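Local coordinates for protein mercuric reductase (Metallosphaera sedula, PDB 4YWO) that probably reduces mercuric ions to elemental mercury, using electrons from NADPH that pass through bound FAD and a redox-active disulfide, at residues A[51-55]-A[56-60]; A[93-96]-A[97-100]; A[62-65]-A[66-69]; A[99-102]-A[103-107]. All coordinates share one frame; numbering follows the deposited sequence.

Contact 1: residues A[51-55]-A[56-60]; sequences GTCVN and VGCVP. With FAD (flavin-adenine dinucleotide), chain B.
Cys53 and Cys58 face each other across one turn of chain as the redox-active CxxxxC pair of the pyridine nucleotide-disulfide oxidoreductases, set against FAD where helix 51-56 gives way to helix 58-78. Cys58 can be followed outwards from its backbone. CB rests 3.3 Å from C4X of the flavin, and SG, turned until it almost eclipses the backbone N (chi1 -13°), stands 3.2 Å above C10 over the isoalloxazine face. From there it meets Cys53 SG at 2.9 Å, longer than a covalent S-S bond and shorter than a usual sulfur contact; the pair is known as a disulfide, and the model alone leaves its redox state open. Phe437 of the second subunit packs on both cysteines, so the site is completed across the dimer.

Thr52 suits its place by serving two partners: its backbone N and OG1 donate to different oxygens of the FAD phosphate, OG1 reaching O2A at 3.1 Å, while CG2 turns to the ribityl hydroxyl O2' and to Val56 CG2. Two glycines let the backbone run close to other atoms, Gly51 beside the FAD phosphate with a positive phi, and Gly57, at the N-cap of the next helix, against Thr52 O. Backbone bonds tie the turn, Val56 N to Thr52 O at 2.9 Å and Val59 N to Cys53 O at 3.1 Å. Asn55 closes it with both ends of its amide: OD1 accepts from Arg100, and ND2 donates in the carbonyl plane to a lone pair of Gly51 O, 2.8 Å away.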
loop_
_atom_site.group_PDB
_atom_site.type_symbol
_atom_site.label_atom_id
_atom_site.label_comp_id
_atom_site.label_asym_id
_atom_site.label_seq_id
_atom_site.Cartn_x
_atom_site.Cartn_y
_atom_site.Cartn_z
ATOM N N GLY A 51 1.656 -18.600 20.301
ATOM C CA GLY A 51 0.952 -19.432 19.375
ATOM C C GLY A 51 1.486 -19.493 17.965
ATOM O O GLY A 51 2.707 -19.529 17.791
ATOM N N THR A 52 0.621 -19.651 16.979
ATOM C CA THR A 52 1.032 -19.992 15.665
ATOM C C THR A 52 1.693 -18.859 14.906
ATOM O O THR A 52 2.718 -19.106 14.252
ATOM C CB THR A 52 -0.199 -20.469 14.862
ATOM O OG1 THR A 52 -0.664 -21.717 15.485
ATOM C CG2 THR A 52 0.131 -20.732 13.406
ATOM N N CYS A 53 1.081 -17.679 14.934
ATOM C CA CYS A 53 1.483 -16.564 14.087
ATOM C C CYS A 53 2.966 -16.244 14.186
ATOM O O CYS A 53 3.678 -16.240 13.182
ATOM C CB CYS A 53 0.658 -15.318 14.423
ATOM S SG CYS A 53 1.124 -13.840 13.492
ATOM N N VAL A 54 3.426 -15.968 15.400
ATOM C CA VAL A 54 4.801 -15.542 15.598
ATOM C C VAL A 54 5.780 -16.657 15.430
ATOM O O VAL A 54 6.919 -16.468 15.026
ATOM C CB VAL A 54 4.963 -14.732 16.917
ATOM C CG1 VAL A 54 4.906 -15.614 18.152
ATOM C CG2 VAL A 54 6.257 -13.972 16.905
ATOM N N ASN A 55 5.396 -17.877 15.805
ATOM C CA ASN A 55 6.348 -18.992 15.893
ATOM C C ASN A 55 6.473 -19.833 14.691
ATOM O O ASN A 55 7.619 -20.210 14.295
ATOM C CB ASN A 55 5.934 -19.889 17.090
ATOM C CG ASN A 55 6.139 -19.172 18.405
ATOM O OD1 ASN A 55 7.236 -18.757 18.729
ATOM N ND2 ASN A 55 5.068 -18.987 19.154
ATOM N N VAL A 56 5.378 -20.165 14.031
ATOM C CA VAL A 56 5.382 -21.077 12.888
ATOM C C VAL A 56 4.417 -20.677 11.806
ATOM O O VAL A 56 4.055 -21.485 10.913
ATOM C CB VAL A 56 5.036 -22.554 13.244
ATOM C CG1 VAL A 56 6.155 -23.191 14.042
ATOM C CG2 VAL A 56 3.695 -22.601 13.964
ATOM N N GLY A 57 4.070 -19.411 11.775
ATOM C CA GLY A 57 3.030 -18.960 10.888
ATOM C C GLY A 57 3.461 -17.687 10.153
ATOM O O GLY A 57 4.489 -17.801 9.442
ATOM N N CYS A 58 2.688 -16.613 10.276
ATOM C CA CYS A 58 2.829 -15.425 9.454
ATOM C C CYS A 58 4.208 -14.803 9.533
ATOM O O CYS A 58 4.741 -14.348 8.521
ATOM C CB CYS A 58 1.769 -14.388 9.834
ATOM S SG CYS A 58 0.446 -15.024 10.889
ATOM N N VAL A 59 4.793 -14.766 10.725
ATOM C CA VAL A 59 6.086 -14.065 10.842
ATOM C C VAL A 59 7.254 -14.808 10.151
ATOM O O VAL A 59 7.915 -14.246 9.256
ATOM C CB VAL A 59 6.406 -13.728 12.301
ATOM C CG1 VAL A 59 7.796 -13.258 12.449
ATOM C CG2 VAL A 59 5.375 -12.723 12.773
ATOM N N PRO A 60 7.491 -16.118 10.464
ATOM C CA PRO A 60 8.598 -16.766 9.790
ATOM C C PRO A 60 8.321 -16.988 8.259
ATOM O O PRO A 60 9.282 -16.912 7.440
ATOM C CB PRO A 60 8.649 -18.160 10.471
ATOM C CG PRO A 60 7.364 -18.224 11.234
ATOM C CD PRO A 60 7.001 -16.911 11.619
HETATM P PA FAD B . -3.367 -20.200 18.080
HETATM O O1A FAD B . -2.403 -19.038 18.040
HETATM O O2A FAD B . -2.928 -21.559 17.590
HETATM O O5B FAD B . -3.904 -20.357 19.590
HETATM C C5B FAD B . -3.878 -21.626 20.239
HETATM C C4B FAD B . -2.871 -21.591 21.382
HETATM O O4B FAD B . -3.499 -22.023 22.592
HETATM C C3B FAD B . -1.695 -22.516 21.110
HETATM O O3B FAD B . -0.477 -21.768 21.088
HETATM C C2B FAD B . -1.671 -23.516 22.248
HETATM O O2B FAD B . -0.435 -23.415 22.962
HETATM C C1B FAD B . -2.831 -23.153 23.161
HETATM N N9A FAD B . -3.773 -24.297 23.254
HETATM C C8A FAD B . -4.314 -24.957 22.214
HETATM N N7A FAD B . -5.134 -25.953 22.639
HETATM C C5A FAD B . -5.123 -25.938 23.985
HETATM C C6A FAD B . -5.767 -26.720 25.066
HETATM N N6A FAD B . -6.609 -27.743 24.785
HETATM N N1A FAD B . -5.487 -26.377 26.343
HETATM C C2A FAD B . -4.652 -25.362 26.636
HETATM N N3A FAD B . -4.034 -24.611 25.706
HETATM C C4A FAD B . -4.224 -24.845 24.386
HETATM N N1 FAD B . -2.589 -15.222 9.115
HETATM C C2 FAD B . -2.483 -13.954 8.642
HETATM O O2 FAD B . -3.366 -13.124 8.947
HETATM N N3 FAD B . -1.466 -13.554 7.858
HETATM C C4 FAD B . -0.482 -14.382 7.487
HETATM O O4 FAD B . 0.451 -13.979 6.757
HETATM C C4X FAD B . -0.522 -15.786 7.961
HETATM N N5 FAD B . 0.433 -16.683 7.631
HETATM C C5X FAD B . 0.367 -17.959 8.080
HETATM C C6 FAD B . 1.361 -18.864 7.728
HETATM C C7 FAD B . 1.302 -20.176 8.184
HETATM C C7M FAD B . 2.380 -21.156 7.801
HETATM C C8 FAD B . 0.176 -20.614 9.051
HETATM C C8M FAD B . 0.114 -22.036 9.544
HETATM C C9 FAD B . -0.820 -19.712 9.405
HETATM C C9A FAD B . -0.761 -18.400 8.949
HETATM N N10 FAD B . -1.766 -17.480 9.304
HETATM C C10 FAD B . -1.668 -16.162 8.820
HETATM C "C1'" FAD B . -2.887 -17.883 10.156
HETATM C "C2'" FAD B . -2.659 -17.371 11.573
HETATM O "O2'" FAD B . -1.358 -17.767 12.020
HETATM C "C3'" FAD B . -3.713 -17.918 12.528
HETATM O "O3'" FAD B . -5.018 -17.660 11.998
HETATM C "C4'" FAD B . -3.588 -17.276 13.904
HETATM O "O4'" FAD B . -2.362 -17.691 14.516
HETATM C "C5'" FAD B . -4.759 -17.667 14.798
HETATM O "O5'" FAD B . -4.375 -17.547 16.166
HETATM P P FAD B . -5.235 -18.263 17.322
HETATM O O1P FAD B . -4.835 -17.661 18.649
HETATM O O2P FAD B . -6.685 -18.264 16.902
HETATM O O3P FAD B . -4.696 -19.779 17.275
#

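Contact 2: residues A[93-96]-A[97-100]; sequences DGLV and QEMR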
loop_
_atom_site.group_PDB
_atom_site.type_symbol
_atom_site.label_atom_id
_atom_site.label_comp_id
_atom_site.label_asym_id
_atom_site.label_seq_id
_atom_site.Cartn_x
_atom_site.Cartn_y
_atom_site.Cartn_z
ATOM N N ASP A 93 15.246 -17.467 12.804
ATOM C CA ASP A 93 14.888 -17.846 14.203
ATOM C C ASP A 93 15.232 -16.726 15.209
ATOM O O ASP A 93 14.495 -16.467 16.144
ATOM C CB ASP A 93 15.621 -19.116 14.621
ATOM C CG ASP A 93 15.161 -20.360 13.885
ATOM O OD1 ASP A 93 14.085 -20.437 13.273
ATOM O OD2 ASP A 93 15.905 -21.355 13.993
ATOM N N GLY A 94 16.246 -15.943 14.925
ATOM C CA GLY A 94 16.504 -14.748 15.721
ATOM C C GLY A 94 15.415 -13.674 15.753
ATOM O O GLY A 94 15.115 -13.079 16.795
ATOM N N LEU A 95 14.830 -13.418 14.576
ATOM C CA LEU A 95 13.738 -12.458 14.448
ATOM C C LEU A 95 12.503 -13.001 15.187
ATOM O O LEU A 95 11.838 -12.252 15.893
ATOM C CB LEU A 95 13.440 -12.256 12.943
ATOM C CG LEU A 95 12.182 -11.466 12.702
ATOM C CD1 LEU A 95 12.300 -10.029 13.158
ATOM C CD2 LEU A 95 11.904 -11.473 11.196
ATOM N N VAL A 96 12.229 -14.293 15.055
ATOM C CA VAL A 96 11.086 -14.921 15.704
ATOM C C VAL A 96 11.246 -14.724 17.212
ATOM O O VAL A 96 10.352 -14.299 17.950
ATOM C CB VAL A 96 10.945 -16.415 15.331
ATOM C CG1 VAL A 96 9.953 -17.109 16.226
ATOM C CG2 VAL A 96 10.483 -16.542 13.883
ATOM N N GLN A 97 12.423 -15.078 17.704
ATOM C CA GLN A 97 12.710 -14.898 19.181
ATOM C C GLN A 97 12.586 -13.519 19.728
ATOM O O GLN A 97 11.978 -13.271 20.782
ATOM C CB GLN A 97 14.115 -15.460 19.482
ATOM C CG GLN A 97 14.110 -16.980 19.289
ATOM C CD GLN A 97 15.506 -17.607 19.262
ATOM O OE1 GLN A 97 16.493 -16.986 19.699
ATOM N NE2 GLN A 97 15.595 -18.833 18.730
ATOM N N GLU A 98 13.090 -12.539 18.963
ATOM C CA GLU A 98 12.942 -11.167 19.297
ATOM C C GLU A 98 11.487 -10.725 19.265
ATOM O O GLU A 98 11.006 -10.053 20.185
ATOM C CB GLU A 98 13.726 -10.257 18.319
ATOM C CG GLU A 98 13.455 -8.771 18.570
ATOM C CD GLU A 98 13.533 -7.830 17.332
ATOM O OE1 GLU A 98 13.291 -6.632 17.556
ATOM O OE2 GLU A 98 13.840 -8.206 16.163
ATOM N N MET A 99 10.758 -11.108 18.229
ATOM C CA MET A 99 9.375 -10.678 18.179
ATOM C C MET A 99 8.489 -11.349 19.243
ATOM O O MET A 99 7.574 -10.748 19.767
ATOM C CB MET A 99 8.831 -10.884 16.773
ATOM C CG MET A 99 9.559 -10.005 15.777
ATOM S SD MET A 99 8.930 -10.046 14.030
ATOM C CE MET A 99 7.254 -10.024 14.666
ATOM N N ARG A 100 8.797 -12.596 19.549
ATOM C CA ARG A 100 8.064 -13.380 20.575
ATOM C C ARG A 100 8.276 -12.668 21.917
ATOM O O ARG A 100 7.334 -12.451 22.701
ATOM C CB ARG A 100 8.460 -14.826 20.619
ATOM C CG ARG A 100 7.648 -15.652 21.621
ATOM C CD ARG A 100 8.441 -16.873 22.043
ATOM N NE ARG A 100 8.727 -17.703 20.948
ATOM C CZ ARG A 100 9.889 -18.289 20.696
ATOM N NH1 ARG A 100 10.998 -18.111 21.408
ATOM N NH2 ARG A 100 9.914 -19.015 19.648
#
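Leu95 with Met99, and Val96 with Arg100, are neighbours one turn apart along a regular alpha-helical part of helix 87-110, which lies against helices 51-56 and 58-78 in the FAD-binding part of the chain. Four consecutive i to i+4 bonds define the turn, beginning with Gln97 N to Asp93 O and ending with Met99 N to Leu95 O and Arg100 N to Val96 O, both 2.8 Å.

Leu95 and Met99 run side by side and point the same way. Leu95 CG lies anti to its own backbone N (chi1 170°), which swings CD1 along the helix to 3.5 Å from Met99 SD. The long, flexible thioether suits this place because it can also fill the ground next to Val54 and Val59 and reach Glu382 of the second subunit. Gln97, on an exposed face, lays its extended chain along the preceding turn, CG 3.2 Å from Asp93 O.

Val96 is buried, its branched side chain covered by Asn55. Arg100 keeps an extended start and then bends at CG-CD (chi3 -61°), so that its guanidinium turns back along the helix toward Val96 and the helix 51-56. Held there by Asn55, the guanidinium sets a polar link beside an apolar one, its NH2 passing 3.9 Å from Val96 CG1.

Contact 3: residues A[62-65]-A[66-69]; sequences KRML and YIAE. With FAD (flavin-adenine dinucleotide), chain B.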
loop_
_atom_site.group_PDB
_atom_site.type_symbol
_atom_site.label_atom_id
_atom_site.label_comp_id
_atom_site.label_asym_id
_atom_site.label_seq_id
_atom_site.Cartn_x
_atom_site.Cartn_y
_atom_site.Cartn_z
ATOM N N LYS A 62 6.538 -15.000 6.150
ATOM C CA LYS A 62 6.774 -13.724 5.394
ATOM C C LYS A 62 8.234 -13.417 5.384
ATOM O O LYS A 62 8.722 -12.800 4.435
ATOM C CB LYS A 62 5.847 -12.615 5.933
ATOM C CG LYS A 62 4.409 -12.588 5.264
ATOM C CD LYS A 62 3.708 -13.959 4.925
ATOM C CE LYS A 62 2.690 -14.377 5.802
ATOM N NZ LYS A 62 2.287 -15.715 5.253
ATOM N N ARG A 63 8.969 -13.719 6.447
ATOM C CA ARG A 63 10.394 -13.467 6.395
ATOM C C ARG A 63 11.042 -14.273 5.298
ATOM O O ARG A 63 11.881 -13.754 4.533
ATOM C CB ARG A 63 11.051 -13.741 7.751
ATOM C CG ARG A 63 12.574 -13.658 7.739
ATOM C CD ARG A 63 13.021 -12.194 7.472
ATOM N NE ARG A 63 14.415 -12.087 7.777
ATOM C CZ ARG A 63 15.086 -10.965 7.663
ATOM N NH1 ARG A 63 14.500 -9.846 7.270
ATOM N NH2 ARG A 63 16.409 -11.004 7.884
ATOM N N MET A 64 10.711 -15.569 5.212
ATOM C CA MET A 64 11.375 -16.371 4.189
ATOM C C MET A 64 10.937 -15.964 2.762
ATOM O O MET A 64 11.729 -15.974 1.809
ATOM C CB MET A 64 11.093 -17.822 4.355
ATOM C CG MET A 64 11.648 -18.428 5.622
ATOM S SD MET A 64 13.389 -17.982 5.952
ATOM C CE MET A 64 14.210 -18.479 4.554
ATOM N N LEU A 65 9.705 -15.485 2.588
ATOM C CA LEU A 65 9.293 -15.006 1.271
ATOM C C LEU A 65 9.992 -13.722 0.917
ATOM O O LEU A 65 10.303 -13.530 -0.272
ATOM C CB LEU A 65 7.725 -14.738 1.224
ATOM C CG LEU A 65 6.901 -16.028 1.165
ATOM C CD1 LEU A 65 5.482 -15.718 1.581
ATOM C CD2 LEU A 65 6.910 -16.534 -0.230
ATOM N N TYR A 66 10.309 -12.878 1.896
ATOM C CA TYR A 66 11.083 -11.613 1.688
ATOM C C TYR A 66 12.491 -11.958 1.197
ATOM O O TYR A 66 12.969 -11.423 0.172
ATOM C CB TYR A 66 11.076 -10.767 2.926
ATOM C CG TYR A 66 12.107 -9.659 2.872
ATOM C CD1 TYR A 66 11.874 -8.576 2.109
ATOM C CD2 TYR A 66 13.297 -9.749 3.603
ATOM C CE1 TYR A 66 12.839 -7.576 2.073
ATOM C CE2 TYR A 66 14.246 -8.758 3.559
ATOM C CZ TYR A 66 14.023 -7.735 2.740
ATOM O OH TYR A 66 15.041 -6.740 2.753
ATOM N N ILE A 67 13.098 -12.883 1.918
ATOM C CA ILE A 67 14.484 -13.342 1.535
ATOM C C ILE A 67 14.446 -13.920 0.150
ATOM O O ILE A 67 15.312 -13.583 -0.711
ATOM C CB ILE A 67 14.971 -14.402 2.508
ATOM C CG1 ILE A 67 15.240 -13.704 3.795
ATOM C CG2 ILE A 67 16.325 -14.940 1.989
ATOM C CD1 ILE A 67 15.563 -14.634 4.859
ATOM N N ALA A 68 13.463 -14.750 -0.171
ATOM C CA ALA A 68 13.306 -15.311 -1.483
ATOM C C ALA A 68 13.220 -14.188 -2.587
ATOM O O ALA A 68 13.773 -14.322 -3.680
ATOM C CB ALA A 68 12.204 -16.262 -1.614
ATOM N N GLU A 69 12.374 -13.225 -2.322
ATOM C CA GLU A 69 12.154 -12.123 -3.209
ATOM C C GLU A 69 13.418 -11.296 -3.489
ATOM O O GLU A 69 13.676 -10.933 -4.650
ATOM C CB GLU A 69 11.022 -11.215 -2.685
ATOM C CG GLU A 69 10.859 -9.949 -3.501
ATOM C CD GLU A 69 11.594 -8.658 -2.970
ATOM O OE1 GLU A 69 11.539 -8.362 -1.725
ATOM O OE2 GLU A 69 12.172 -7.870 -3.848
HETATM P PA FAD B . -3.367 -20.200 18.080
HETATM O O1A FAD B . -2.403 -19.038 18.040
HETATM O O2A FAD B . -2.928 -21.559 17.590
HETATM O O5B FAD B . -3.904 -20.357 19.590
HETATM C C5B FAD B . -3.878 -21.626 20.239
HETATM C C4B FAD B . -2.871 -21.591 21.382
HETATM O O4B FAD B . -3.499 -22.023 22.592
HETATM C C3B FAD B . -1.695 -22.516 21.110
HETATM O O3B FAD B . -0.477 -21.768 21.088
HETATM C C2B FAD B . -1.671 -23.516 22.248
HETATM O O2B FAD B . -0.435 -23.415 22.962
HETATM C C1B FAD B . -2.831 -23.153 23.161
HETATM N N9A FAD B . -3.773 -24.297 23.254
HETATM C C8A FAD B . -4.314 -24.957 22.214
HETATM N N7A FAD B . -5.134 -25.953 22.639
HETATM C C5A FAD B . -5.123 -25.938 23.985
HETATM C C6A FAD B . -5.767 -26.720 25.066
HETATM N N6A FAD B . -6.609 -27.743 24.785
HETATM N N1A FAD B . -5.487 -26.377 26.343
HETATM C C2A FAD B . -4.652 -25.362 26.636
HETATM N N3A FAD B . -4.034 -24.611 25.706
HETATM C C4A FAD B . -4.224 -24.845 24.386
HETATM N N1 FAD B . -2.589 -15.222 9.115
HETATM C C2 FAD B . -2.483 -13.954 8.642
HETATM O O2 FAD B . -3.366 -13.124 8.947
HETATM N N3 FAD B . -1.466 -13.554 7.858
HETATM C C4 FAD B . -0.482 -14.382 7.487
HETATM O O4 FAD B . 0.451 -13.979 6.757
HETATM C C4X FAD B . -0.522 -15.786 7.961
HETATM N N5 FAD B . 0.433 -16.683 7.631
HETATM C C5X FAD B . 0.367 -17.959 8.080
HETATM C C6 FAD B . 1.361 -18.864 7.728
HETATM C C7 FAD B . 1.302 -20.176 8.184
HETATM C C7M FAD B . 2.380 -21.156 7.801
HETATM C C8 FAD B . 0.176 -20.614 9.051
HETATM C C8M FAD B . 0.114 -22.036 9.544
HETATM C C9 FAD B . -0.820 -19.712 9.405
HETATM C C9A FAD B . -0.761 -18.400 8.949
HETATM N N10 FAD B . -1.766 -17.480 9.304
HETATM C C10 FAD B . -1.668 -16.162 8.820
HETATM C "C1'" FAD B . -2.887 -17.883 10.156
HETATM C "C2'" FAD B . -2.659 -17.371 11.573
HETATM O "O2'" FAD B . -1.358 -17.767 12.020
HETATM C "C3'" FAD B . -3.713 -17.918 12.528
HETATM O "O3'" FAD B . -5.018 -17.660 11.998
HETATM C "C4'" FAD B . -3.588 -17.276 13.904
HETATM O "O4'" FAD B . -2.362 -17.691 14.516
HETATM C "C5'" FAD B . -4.759 -17.667 14.798
HETATM O "O5'" FAD B . -4.375 -17.547 16.166
HETATM P P FAD B . -5.235 -18.263 17.322
HETATM O O1P FAD B . -4.835 -17.661 18.649
HETATM O O2P FAD B . -6.685 -18.264 16.902
HETATM O O3P FAD B . -4.696 -19.779 17.275
#
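Arg63 and Tyr66 lie side by side and point the same way, the guanidinium plane only 23° from that of the ring. NH1 comes within 3.9 Å of both CD2 and CE2, a slanted approach rather than a stack. What fixes the guanidinium is the second subunit, where NH1 donates to Ile383 O and Asn385 OD1; arginine suits a spot that needs both a long apolar stem and a donor for the dimer partner. The stem turns at CB-CG (chi2 67°), bringing NE to 4.0 Å from Ile67 CD1. On its other flank Ile67 runs alongside Met64, whose doubly bent chain offers CE at 4.1 Å to the same methyl.

All this rides on helix 58-78, which starts at the redox-active cysteine and leads away from the flavin, its turns tied by bonds such as Ile67 N to Arg63 O at 3.0 Å. Lys62, on the flavin side, sends NZ to 3.2 Å from FAD N5 and makes a salt bridge with Glu188, a lysine-glutamate pair beside the flavin as in glutathione reductase. The exact course of the lysine chain near FAD O4 is doubtful. Tyr66 CB, meanwhile, sits 3.5 Å from Lys62 O.

Contact 4: residues A[99-102]-A[103-107]; sequences MRKT and KYEDL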
loop_
_atom_site.group_PDB
_atom_site.type_symbol
_atom_site.label_atom_id
_atom_site.label_comp_id
_atom_site.label_asym_id
_atom_site.label_seq_id
_atom_site.Cartn_x
_atom_site.Cartn_y
_atom_site.Cartn_z
ATOM N N MET A 99 10.758 -11.108 18.229
ATOM C CA MET A 99 9.375 -10.678 18.179
ATOM C C MET A 99 8.489 -11.349 19.243
ATOM O O MET A 99 7.574 -10.748 19.767
ATOM C CB MET A 99 8.831 -10.884 16.773
ATOM C CG MET A 99 9.559 -10.005 15.777
ATOM S SD MET A 99 8.930 -10.046 14.030
ATOM C CE MET A 99 7.254 -10.024 14.666
ATOM N N ARG A 100 8.797 -12.596 19.549
ATOM C CA ARG A 100 8.064 -13.380 20.575
ATOM C C ARG A 100 8.276 -12.668 21.917
ATOM O O ARG A 100 7.334 -12.451 22.701
ATOM C CB ARG A 100 8.460 -14.826 20.619
ATOM C CG ARG A 100 7.648 -15.652 21.621
ATOM C CD ARG A 100 8.441 -16.873 22.043
ATOM N NE ARG A 100 8.727 -17.703 20.948
ATOM C CZ ARG A 100 9.889 -18.289 20.696
ATOM N NH1 ARG A 100 10.998 -18.111 21.408
ATOM N NH2 ARG A 100 9.914 -19.015 19.648
ATOM N N LYS A 101 9.500 -12.226 22.152
ATOM C CA LYS A 101 9.790 -11.483 23.395
ATOM C C LYS A 101 9.063 -10.153 23.471
ATOM O O LYS A 101 8.305 -9.897 24.403
ATOM C CB LYS A 101 11.286 -11.322 23.631
ATOM C CG LYS A 101 11.620 -10.666 24.977
ATOM C CD LYS A 101 13.094 -10.812 25.258
ATOM C CE LYS A 101 13.426 -10.307 26.673
ATOM N NZ LYS A 101 12.981 -8.878 26.856
ATOM N N THR A 102 9.209 -9.302 22.470
ATOM C CA THR A 102 8.724 -7.932 22.560
ATOM C C THR A 102 7.206 -7.818 22.486
ATOM O O THR A 102 6.603 -7.022 23.190
ATOM C CB THR A 102 9.384 -7.041 21.450
ATOM O OG1 THR A 102 9.104 -7.583 20.153
ATOM C CG2 THR A 102 10.821 -7.069 21.592
ATOM N N LYS A 103 6.591 -8.698 21.700
ATOM C CA LYS A 103 5.168 -8.672 21.391
ATOM C C LYS A 103 4.299 -9.578 22.262
ATOM O O LYS A 103 3.057 -9.438 22.245
ATOM C CB LYS A 103 4.928 -9.000 19.910
ATOM C CG LYS A 103 5.716 -8.109 18.935
ATOM C CD LYS A 103 5.023 -6.775 18.658
ATOM C CE LYS A 103 4.754 -5.932 19.912
ATOM N NZ LYS A 103 4.430 -4.503 19.632
ATOM N N TYR A 104 4.907 -10.538 22.949
ATOM C CA TYR A 104 4.163 -11.503 23.766
ATOM C C TYR A 104 4.757 -11.707 25.152
ATOM O O TYR A 104 4.111 -11.344 26.097
ATOM C CB TYR A 104 4.059 -12.862 23.048
ATOM C CG TYR A 104 3.332 -12.716 21.711
ATOM C CD1 TYR A 104 1.931 -12.699 21.661
ATOM C CD2 TYR A 104 4.031 -12.569 20.552
ATOM C CE1 TYR A 104 1.273 -12.568 20.505
ATOM C CE2 TYR A 104 3.362 -12.460 19.354
ATOM C CZ TYR A 104 2.011 -12.468 19.327
ATOM O OH TYR A 104 1.301 -12.311 18.113
ATOM N N GLU A 105 5.994 -12.212 25.274
ATOM C CA GLU A 105 6.527 -12.500 26.595
ATOM C C GLU A 105 6.603 -11.237 27.437
ATOM O O GLU A 105 6.290 -11.244 28.663
ATOM C CB GLU A 105 7.907 -13.163 26.499
ATOM C CG GLU A 105 7.841 -14.581 25.900
ATOM C CD GLU A 105 9.143 -15.210 25.300
ATOM O OE1 GLU A 105 10.160 -14.533 25.115
ATOM O OE2 GLU A 105 9.106 -16.428 24.987
ATOM N N ASP A 106 6.991 -10.120 26.852
ATOM C CA ASP A 106 7.117 -8.920 27.675
ATOM C C ASP A 106 5.745 -8.443 28.160
ATOM O O ASP A 106 5.646 -7.748 29.161
ATOM C CB ASP A 106 7.795 -7.766 26.919
ATOM C CG ASP A 106 9.343 -7.936 26.792
ATOM O OD1 ASP A 106 9.984 -8.809 27.413
ATOM O OD2 ASP A 106 9.894 -7.167 25.986
ATOM N N LEU A 107 4.691 -8.757 27.411
ATOM C CA LEU A 107 3.337 -8.350 27.815
ATOM C C LEU A 107 2.810 -9.090 29.057
ATOM O O LEU A 107 1.894 -8.580 29.726
ATOM C CB LEU A 107 2.366 -8.486 26.672
ATOM C CG LEU A 107 2.699 -7.652 25.444
ATOM C CD1 LEU A 107 1.432 -7.557 24.590
ATOM C CD2 LEU A 107 3.262 -6.319 25.853
HETATM O O HOH W 1 11.527 -15.371 22.780
#
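Lys101 leaves the helix with CG trans to its backbone N (chi1 -175°), runs extended to CE and turns only at the last bond (chi4 -56°), which drops NZ onto Asp106 five residues on. The salt bridge is 3.0 Å long, NZ to OD1, and uses the syn lone pair of that oxygen. Lysine suits this exposed position, since its methylenes can span the turn, CG passing 3.5 Å from Asp106 OD1 on the way.

Arg100 and Glu105 have the same five-residue spacing but a looser union. Glu105 OE2 comes 3.1 Å from Arg100 CD, near the plane of the guanidinium at its edge, yet NE is 4.3 Å from OE2, beyond a salt bridge. The carboxylate and guanidinium planes stand 52° apart, and a water joins the two groups, accepting from Arg100 NH1 and donating to Glu105 OE1 at 2.8 Å. The opposite charges probably still attract.

Tyr104 sets the edge of its ring, in plane, toward Arg100 O, and beyond these turns it meets Phe28 edge-to-face and packs on Val54. Thr102 OG1 is held by Glu98 O, a common way for a helical threonine to satisfy its hydroxyl.

The spacing follows from the backbone. Arg100 O takes two donors, Tyr104 N weakly and Glu105 N at 2.9 Å, and Asp106 N reaches Lys101 O at 2.8 Å. The bonds from Glu105 N and Asp106 N, each i to i+5, mark a wide pi-type turn inserted in an otherwise alpha-helical run, a pi-bulge of helix 87-110.

How the contacts relate
Along the chain the order is contact 1, contact 3, contact 2, contact 4. The first passes from helix 51-56 into helix 58-78, contact 3 continues that helix, and contacts 2 and 4 are successive turns of helix 87-110 sharing Met99 and Arg100, their centres 9 Å apart. Contacts 2 and 4, with centres about 10 and 13 Å from that of contact 1, both touch it through Asn55, Val54 and Val59. Contact 3 meets contact 2 through Arg63 and Leu95 but stands 22 Å from contact 4 without touching. Thus helix 87-110 backs the segment carrying the redox cysteines, and contacts 1 and 3 both reach FAD and the second subunit.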